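Local coordinates for prolyl 4-hydroxylase alpha subunit Fe(2+) 2OG dioxygenase domain-containing protein (Burkholderia ambifaria, PDB 3W20), which probably acts as a metal- and 2-oxoglutarate-dependent dioxygenase that oxidises N-substituted L-amino acids, here with zinc in its metal site, at residues Arg108-Arg111 and Phe112-Leu115. Sequence-based numbering, arbitrary orientation.
Sequences RTTR and FVRL
T110 sits at the N-cap of helix 111-120, and its hydroxyl takes the backbone N-H of V113: OG1 lies 3.1 Å from V113 N, with an N-H...O angle of 160°. A first torsion of 69° places OG1 between the residue's own N and carbonyl carbon, turned in over the first turn of the helix. The same oxygen is hydrogen-bonded to L107 O, at the end of helix 87-107, so one buried hydroxyl ties the outgoing helix to the incoming one.

This is the tight side. The CG2 branch of V113, beside its backbone N, comes within 3.3 Å of T110 OG1, while CG1 reaches back over the loop to R108 CA. F112 leaves the turn in another direction: with CG anti to its N, the ring packs on M258 and L260 of strand 255-265, and its side chain is about 7 Å from that of R141, a 2-oxoglutarate-binding residue.

Helical bonding starts here too, with R114 N at 2.9 Å from T110 O and L115 N at 2.9 Å from R111 O.

The solvent side is looser. R114 runs extended from CG to NE alongside the loop, its CG 3.3 Å from T110 O, and its NE makes a weak bond to T109 O (3.3 Å, 143°), the carbonyl lying at the guanidinium edge. R111, also exposed, extends in a different direction and touches W51 of helix 48-52, and its backbone N is held by D54 OD2.

The cap therefore supplies an acceptor for V113 N, an amide that the start of the helix leaves without the usual carbonyl four residues back. D54, at R111 N, probably adds a favourable negative charge at the positive end of the helix dipole, whereas the bent R114 bond should contribute little to holding the turn.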
loop_
_atom_site.group_PDB
_atom_site.type_symbol
_atom_site.label_atom_id
_atom_site.label_comp_id
_atom_site.label_asym_id
_atom_site.label_seq_id
_atom_site.Cartn_x
_atom_site.Cartn_y
_atom_site.Cartn_z
ATOM N N ARG A 108 -7.229 -5.714 15.287
ATOM C CA ARG A 108 -8.191 -4.879 15.922
ATOM C C ARG A 108 -8.978 -5.628 16.980
ATOM O O ARG A 108 -9.540 -4.985 17.815
ATOM C CB ARG A 108 -9.161 -4.263 14.918
ATOM C CG ARG A 108 -10.256 -5.231 14.473
ATOM C CD ARG A 108 -11.373 -4.469 13.761
ATOM N NE ARG A 108 -10.773 -3.377 13.004
ATOM C CZ ARG A 108 -10.145 -3.508 11.826
ATOM N NH1 ARG A 108 -10.080 -4.688 11.227
ATOM N NH2 ARG A 108 -9.565 -2.458 11.253
ATOM N N THR A 109 -8.935 -6.964 16.981
ATOM C CA THR A 109 -9.678 -7.754 17.994
ATOM C C THR A 109 -8.814 -8.097 19.206
ATOM O O THR A 109 -9.284 -8.700 20.158
ATOM C CB THR A 109 -10.261 -9.079 17.417
ATOM O OG1 THR A 109 -9.201 -9.983 17.052
ATOM C CG2 THR A 109 -11.147 -8.763 16.161
ATOM N N THR A 110 -7.514 -7.802 19.125
ATOM C CA THR A 110 -6.639 -8.179 20.210
ATOM C C THR A 110 -6.930 -7.419 21.483
ATOM O O THR A 110 -7.355 -6.265 21.443
ATOM C CB THR A 110 -5.132 -8.053 19.856
ATOM O OG1 THR A 110 -4.798 -6.686 19.724
ATOM C CG2 THR A 110 -4.795 -8.749 18.591
ATOM N N ARG A 111 -6.700 -8.053 22.637
ATOM C CA ARG A 111 -6.844 -7.354 23.889
ATOM C C ARG A 111 -5.947 -6.138 24.009
ATOM O O ARG A 111 -6.348 -5.058 24.517
ATOM C CB ARG A 111 -6.544 -8.281 25.022
ATOM C CG ARG A 111 -7.308 -7.754 26.182
ATOM C CD ARG A 111 -7.520 -8.852 27.160
ATOM N NE ARG A 111 -7.814 -8.239 28.457
ATOM C CZ ARG A 111 -7.905 -8.927 29.578
ATOM N NH1 ARG A 111 -7.679 -10.238 29.545
ATOM N NH2 ARG A 111 -8.161 -8.315 30.707
ATOM N N PHE A 112 -4.749 -6.292 23.463
ATOM C CA PHE A 112 -3.784 -5.196 23.446
ATOM C C PHE A 112 -4.313 -3.970 22.690
ATOM O O PHE A 112 -4.227 -2.870 23.208
ATOM C CB PHE A 112 -2.413 -5.664 22.891
ATOM C CG PHE A 112 -1.386 -4.553 22.874
ATOM C CD1 PHE A 112 -0.915 -4.026 24.050
ATOM C CD2 PHE A 112 -0.947 -4.006 21.682
ATOM C CE1 PHE A 112 0.021 -2.964 24.030
ATOM C CE2 PHE A 112 -0.024 -2.943 21.657
ATOM C CZ PHE A 112 0.447 -2.423 22.817
ATOM N N VAL A 113 -4.815 -4.151 21.473
ATOM C CA VAL A 113 -5.281 -3.004 20.643
ATOM C C VAL A 113 -6.552 -2.468 21.309
ATOM O O VAL A 113 -6.686 -1.270 21.472
ATOM C CB VAL A 113 -5.479 -3.384 19.178
ATOM C CG1 VAL A 113 -6.173 -2.256 18.373
ATOM C CG2 VAL A 113 -4.159 -3.649 18.517
ATOM N N ARG A 114 -7.406 -3.382 21.800
ATOM C CA ARG A 114 -8.643 -2.965 22.455
ATOM C C ARG A 114 -8.384 -2.128 23.733
ATOM O O ARG A 114 -9.183 -1.268 24.093
ATOM C CB ARG A 114 -9.533 -4.173 22.749
ATOM C CG ARG A 114 -10.243 -4.718 21.534
ATOM C CD ARG A 114 -11.027 -5.963 21.941
ATOM N NE ARG A 114 -11.646 -6.484 20.730
ATOM C CZ ARG A 114 -12.901 -6.246 20.346
ATOM N NH1 ARG A 114 -13.744 -5.552 21.117
ATOM N NH2 ARG A 114 -13.310 -6.721 19.176
ATOM N N LEU A 115 -7.253 -2.325 24.395
ATOM C CA LEU A 115 -6.884 -1.451 25.501
ATOM C C LEU A 115 -7.004 0.016 25.144
ATOM O O LEU A 115 -7.634 0.803 25.842
ATOM C CB LEU A 115 -5.474 -1.798 26.002
ATOM C CG LEU A 115 -5.045 -1.639 27.425
ATOM C CD1 LEU A 115 -6.002 -2.381 28.358
ATOM C CD2 LEU A 115 -3.647 -2.239 27.457
#